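Local coordinates for protein BCAM1869 (Burkholderia cenocepacia, PDB 4O2H), which is an RsaM homologue that probably acts as a transcriptional regulator linked to quorum sensing and associates with copies of itself, at residues T88-A92 against W128-A133; L40-L45 against R56-Y60. One frame throughout, in Å; residues are numbered along the deposited sequence.

Overall arrangement
Both contacts belong to one antiparallel sheet, ordered 34-40, 55-65, 74-83, 89-98, and involve the two strands outermost within the chain. Interaction 1 packs helix 128-138 against strand 89-98 chiefly through apolar side chains, with no hydrogen bond between the segments. Interaction 2 lies where strand 34-40 gives way to helix 42-50 beside strand 55-65; it combines a backbone hydrogen bond, helix capping and leucine packing. The centres of interactions 1 and 2 lie about 12 Å apart, and the two do not touch. The centre of interaction 1, about 11 Å from the chain centre, lies deeper than that of interaction 2, at about 17 Å, which borders the second subunit. Each is partly buried.

Interaction 1 (T88-A92 against W128-A133); sequences TFVIA and WPAAVA
Phe-89 lays its side chain along residues 128-133 of helix 128-138, its CB 3.5 Å from CH2 of the Trp-128 indole and its ring running on past Pro-129 to Ala-133. The segment 88-92 is extended, with strand geometry at 89-91, whereas 128-133 is helical, Val-132 N bonding to Trp-128 O at 3.2 Å and Ala-133 N to Pro-129 O at 3.1 Å. The axes of strand 89-91 and helix 128-133 cross at 108°, with a closest approach of 9.4 Å; the nearest CA atoms are those of Phe-89 and Pro-129, 6.0 Å apart. Phe-89 adopts the m rotamer with chi2 near 90°. This sets Phe-89 CD1 3.7 Å from Pro-129 CB, CE2 4.2 Å from Val-132 CG1 and CZ 3.9 Å from Ala-133 CB, while Pro-129 O sits over one ring face. Helix 128-138 packs on the antiparallel sheet in this RsaM homologue, whose fold has been described as novel: strand 89-98 is outermost within the chain, and the helix reaches across to strands 55-65 and 34-40, where Val-132 touches Thr-61 and Ser-38. Strand alternation turns Val-90 away from the helix, although its backbone C still lies 4.0 Å from Trp-128 CZ2, at the indole edge. Ile-91 starts sideways, but its m chi1 brings CG1 within 3.6 Å of Trp-128 CZ2. With chi1 at p, the buried Trp-128 brings its indole up against the strand, where it also meets Trp-78 edge-to-face and Leu-123 of helix 112-125.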
loop_
_atom_site.group_PDB
_atom_site.type_symbol
_atom_site.label_atom_id
_atom_site.label_comp_id
_atom_site.label_asym_id
_atom_site.label_seq_id
_atom_site.Cartn_x
_atom_site.Cartn_y
_atom_site.Cartn_z
ATOM N N THR A 88 -21.600 2.086 -1.390
ATOM C CA THR A 88 -20.828 2.582 -0.262
ATOM C C THR A 88 -19.437 1.914 -0.175
ATOM O O THR A 88 -19.304 0.702 -0.335
ATOM C CB THR A 88 -21.631 2.475 1.067
ATOM O OG1 THR A 88 -20.962 3.264 2.043
ATOM C CG2 THR A 88 -21.752 1.064 1.607
ATOM N N PHE A 89 -18.421 2.728 0.078
ATOM C CA PHE A 89 -17.050 2.298 0.310
ATOM C C PHE A 89 -16.924 1.873 1.741
ATOM O O PHE A 89 -17.462 2.546 2.617
ATOM C CB PHE A 89 -16.063 3.414 0.007
ATOM C CG PHE A 89 -15.827 3.596 -1.467
ATOM C CD1 PHE A 89 -16.652 4.417 -2.222
ATOM C CD2 PHE A 89 -14.760 2.968 -2.095
ATOM C CE1 PHE A 89 -16.406 4.621 -3.577
ATOM C CE2 PHE A 89 -14.514 3.178 -3.451
ATOM C CZ PHE A 89 -15.322 4.024 -4.176
ATOM N N VAL A 90 -16.255 0.735 1.973
ATOM C CA VAL A 90 -16.124 0.089 3.263
ATOM C C VAL A 90 -14.654 -0.241 3.537
ATOM O O VAL A 90 -13.989 -0.793 2.664
ATOM C CB VAL A 90 -16.990 -1.233 3.320
ATOM C CG1 VAL A 90 -16.972 -1.874 4.714
ATOM C CG2 VAL A 90 -18.430 -1.029 2.837
ATOM N N ILE A 91 -14.187 0.005 4.776
ATOM C CA ILE A 91 -12.886 -0.428 5.277
ATOM C C ILE A 91 -13.054 -1.885 5.607
ATOM O O ILE A 91 -13.819 -2.214 6.517
ATOM C CB ILE A 91 -12.369 0.381 6.486
ATOM C CG1 ILE A 91 -12.306 1.885 6.154
ATOM C CG2 ILE A 91 -10.965 -0.173 6.906
ATOM C CD1 ILE A 91 -11.659 2.790 7.181
ATOM N N ALA A 92 -12.388 -2.764 4.848
ATOM C CA ALA A 92 -12.467 -4.206 5.008
ATOM C C ALA A 92 -12.009 -4.646 6.429
ATOM O O ALA A 92 -10.862 -4.413 6.829
ATOM C CB ALA A 92 -11.637 -4.885 3.926
ATOM N N TRP A 128 -12.726 9.876 3.165
ATOM C CA TRP A 128 -11.760 9.076 2.454
ATOM C C TRP A 128 -12.352 8.458 1.161
ATOM O O TRP A 128 -11.609 8.417 0.188
ATOM C CB TRP A 128 -11.126 8.021 3.355
ATOM C CG TRP A 128 -11.993 6.858 3.717
ATOM C CD1 TRP A 128 -12.674 6.676 4.882
ATOM C CD2 TRP A 128 -12.209 5.676 2.936
ATOM N NE1 TRP A 128 -13.353 5.487 4.853
ATOM C CE2 TRP A 128 -13.071 4.837 3.679
ATOM C CE3 TRP A 128 -11.804 5.266 1.646
ATOM C CZ2 TRP A 128 -13.517 3.601 3.192
ATOM C CZ3 TRP A 128 -12.243 4.040 1.165
ATOM C CH2 TRP A 128 -13.090 3.224 1.937
ATOM N N PRO A 129 -13.631 7.999 1.057
ATOM C CA PRO A 129 -14.084 7.431 -0.236
ATOM C C PRO A 129 -13.978 8.388 -1.424
ATOM O O PRO A 129 -13.766 7.916 -2.536
ATOM C CB PRO A 129 -15.553 7.096 0.021
ATOM C CG PRO A 129 -15.626 6.888 1.491
ATOM C CD PRO A 129 -14.731 7.947 2.047
ATOM N N ALA A 130 -14.164 9.701 -1.208
ATOM C CA ALA A 130 -14.101 10.674 -2.322
ATOM C C ALA A 130 -12.697 10.671 -2.979
ATOM O O ALA A 130 -12.604 10.569 -4.200
ATOM C CB ALA A 130 -14.476 12.078 -1.841
ATOM N N ALA A 131 -11.615 10.690 -2.171
ATOM C CA ALA A 131 -10.260 10.699 -2.742
ATOM C C ALA A 131 -9.835 9.333 -3.324
ATOM O O ALA A 131 -9.092 9.296 -4.301
ATOM C CB ALA A 131 -9.252 11.182 -1.722
ATOM N N VAL A 132 -10.322 8.228 -2.774
ATOM C CA VAL A 132 -10.032 6.904 -3.329
ATOM C C VAL A 132 -10.665 6.769 -4.730
ATOM O O VAL A 132 -9.952 6.445 -5.687
ATOM C CB VAL A 132 -10.487 5.781 -2.367
ATOM C CG1 VAL A 132 -10.514 4.397 -3.035
ATOM C CG2 VAL A 132 -9.617 5.782 -1.111
ATOM N N ALA A 133 -11.960 7.086 -4.868
ATOM C CA ALA A 133 -12.667 6.965 -6.164
ATOM C C ALA A 133 -12.028 7.875 -7.203
ATOM O O ALA A 133 -11.807 7.466 -8.338
ATOM C CB ALA A 133 -14.135 7.295 -5.997
#

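Interaction 2 (L40-L45 against R56-Y60)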
loop_
_atom_site.group_PDB
_atom_site.type_symbol
_atom_site.label_atom_id
_atom_site.label_comp_id
_atom_site.label_asym_id
_atom_site.label_seq_id
_atom_site.Cartn_x
_atom_site.Cartn_y
_atom_site.Cartn_z
ATOM N N LEU A 40 -6.572 -1.078 -7.366
ATOM C CA LEU A 40 -7.451 -2.232 -7.327
ATOM C C LEU A 40 -6.654 -3.487 -6.995
ATOM O O LEU A 40 -5.489 -3.588 -7.382
ATOM C CB LEU A 40 -8.174 -2.395 -8.689
ATOM C CG LEU A 40 -9.052 -1.192 -9.112
ATOM C CD1 LEU A 40 -9.798 -1.495 -10.410
ATOM C CD2 LEU A 40 -10.022 -0.734 -7.974
ATOM N N ASP A 41 -7.260 -4.406 -6.212
ATOM C CA ASP A 41 -6.668 -5.722 -5.898
ATOM C C ASP A 41 -7.679 -6.819 -6.353
ATOM O O ASP A 41 -8.562 -7.169 -5.569
ATOM C CB ASP A 41 -6.282 -5.855 -4.389
ATOM C CG ASP A 41 -5.603 -7.174 -4.021
ATOM O OD1 ASP A 41 -5.415 -8.017 -4.913
ATOM O OD2 ASP A 41 -5.161 -7.313 -2.863
ATOM N N PRO A 42 -7.568 -7.373 -7.595
ATOM C CA PRO A 42 -8.557 -8.391 -8.058
ATOM C C PRO A 42 -8.532 -9.691 -7.235
ATOM O O PRO A 42 -9.542 -10.393 -7.150
ATOM C CB PRO A 42 -8.154 -8.648 -9.519
ATOM C CG PRO A 42 -6.723 -8.235 -9.603
ATOM C CD PRO A 42 -6.577 -7.079 -8.650
ATOM N N SER A 43 -7.396 -9.994 -6.624
ATOM C CA SER A 43 -7.244 -11.156 -5.756
ATOM C C SER A 43 -8.045 -10.955 -4.448
ATOM O O SER A 43 -8.716 -11.878 -4.019
ATOM C CB SER A 43 -5.773 -11.404 -5.461
ATOM O OG SER A 43 -5.639 -12.391 -4.452
ATOM N N LEU A 44 -8.018 -9.756 -3.860
ATOM C CA LEU A 44 -8.818 -9.417 -2.687
ATOM C C LEU A 44 -10.314 -9.443 -3.039
ATOM O O LEU A 44 -11.106 -10.007 -2.274
ATOM C CB LEU A 44 -8.426 -8.046 -2.123
ATOM C CG LEU A 44 -9.296 -7.483 -0.950
ATOM C CD1 LEU A 44 -9.235 -8.380 0.279
ATOM C CD2 LEU A 44 -8.869 -6.075 -0.588
ATOM N N LEU A 45 -10.679 -8.871 -4.217
ATOM C CA LEU A 45 -12.048 -8.797 -4.709
ATOM C C LEU A 45 -12.669 -10.218 -4.823
ATOM O O LEU A 45 -13.799 -10.428 -4.371
ATOM C CB LEU A 45 -12.126 -8.035 -6.069
ATOM C CG LEU A 45 -13.536 -8.031 -6.734
ATOM C CD1 LEU A 45 -14.569 -7.266 -5.870
ATOM C CD2 LEU A 45 -13.510 -7.463 -8.136
ATOM N N ARG A 56 -18.295 -4.753 -5.655
ATOM C CA ARG A 56 -18.080 -4.370 -7.051
ATOM C C ARG A 56 -16.584 -4.270 -7.342
ATOM O O ARG A 56 -16.126 -4.713 -8.387
ATOM C CB ARG A 56 -18.729 -3.006 -7.298
ATOM C CG ARG A 56 -20.093 -3.081 -7.932
ATOM C CD ARG A 56 -20.750 -1.715 -7.855
ATOM N NE ARG A 56 -20.051 -0.733 -8.681
ATOM C CZ ARG A 56 -20.182 0.576 -8.528
ATOM N NH1 ARG A 56 -20.987 1.064 -7.591
ATOM N NH2 ARG A 56 -19.498 1.412 -9.300
ATOM N N LEU A 57 -15.842 -3.611 -6.421
ATOM C CA LEU A 57 -14.398 -3.398 -6.492
ATOM C C LEU A 57 -13.782 -3.583 -5.115
ATOM O O LEU A 57 -14.461 -3.373 -4.101
ATOM C CB LEU A 57 -14.056 -1.965 -6.977
ATOM C CG LEU A 57 -14.511 -1.447 -8.336
ATOM C CD1 LEU A 57 -14.259 0.064 -8.409
ATOM C CD2 LEU A 57 -13.762 -2.159 -9.500
ATOM N N ALA A 58 -12.478 -3.889 -5.079
ATOM C CA ALA A 58 -11.719 -3.972 -3.860
ATOM C C ALA A 58 -10.312 -3.529 -4.137
ATOM O O ALA A 58 -9.799 -3.731 -5.245
ATOM C CB ALA A 58 -11.737 -5.386 -3.310
ATOM N N GLY A 59 -9.659 -2.979 -3.122
ATOM C CA GLY A 59 -8.284 -2.551 -3.292
ATOM C C GLY A 59 -7.669 -2.017 -2.035
ATOM O O GLY A 59 -8.226 -2.147 -0.939
ATOM N N TYR A 60 -6.534 -1.364 -2.234
ATOM C CA TYR A 60 -5.702 -0.747 -1.233
ATOM C C TYR A 60 -5.762 0.778 -1.384
ATOM O O TYR A 60 -6.145 1.314 -2.431
ATOM C CB TYR A 60 -4.242 -1.268 -1.366
ATOM C CG TYR A 60 -3.452 -0.592 -2.472
ATOM C CD1 TYR A 60 -2.782 0.611 -2.246
ATOM C CD2 TYR A 60 -3.402 -1.135 -3.759
ATOM C CE1 TYR A 60 -2.101 1.268 -3.271
ATOM C CE2 TYR A 60 -2.685 -0.506 -4.783
ATOM C CZ TYR A 60 -2.071 0.716 -4.540
ATOM O OH TYR A 60 -1.394 1.381 -5.534
#
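This is a strand-to-helix junction packed against the neighbouring strand, at the end of strand 34-40 where the chain enters helix 42-50 beside strand 55-65. Leu-40 and Gly-59 form an antiparallel, non-hydrogen-bonded pair with CA atoms 4.1 Å apart. Next to it, Asp-41 N donates to Ala-58 O at 2.8 Å and 176°, almost linear, and Leu-40 CA makes a CA-H...O contact with the same Ala-58 O at 3.5 Å. A CB on Gly-59 would come tightly against Leu-40 CA. Asp-41 then serves as the helix N-cap: its OD1 accepts weak hydrogen bonds from Ser-43 N and Leu-44 N, both at 3.3 Å. Strands 34-40 and 55-65 are antiparallel neighbours connected through helix 42-50, whose first turn packs over strand 55-65. Ala-58 points into this overlap, with CB 3.8 Å from Leu-45 CB and 4.0 Å from Leu-44 CG; the small methyl lets the first helical turn approach closely, Leu-45 CA lying 3.7 Å from Ala-58 CB. Farther along, Leu-45 CD2 is 3.8 Å from Arg-56 O. Leu-40 CD1 meets Leu-57 CD2 at 4.1 Å, away from the Ala-58 methyl. At the border with the second subunit, Ser-43 packs on Tyr-20 of that subunit and Asp-41 OD2 makes a long, weak ion pair with Arg-97 of the same subunit.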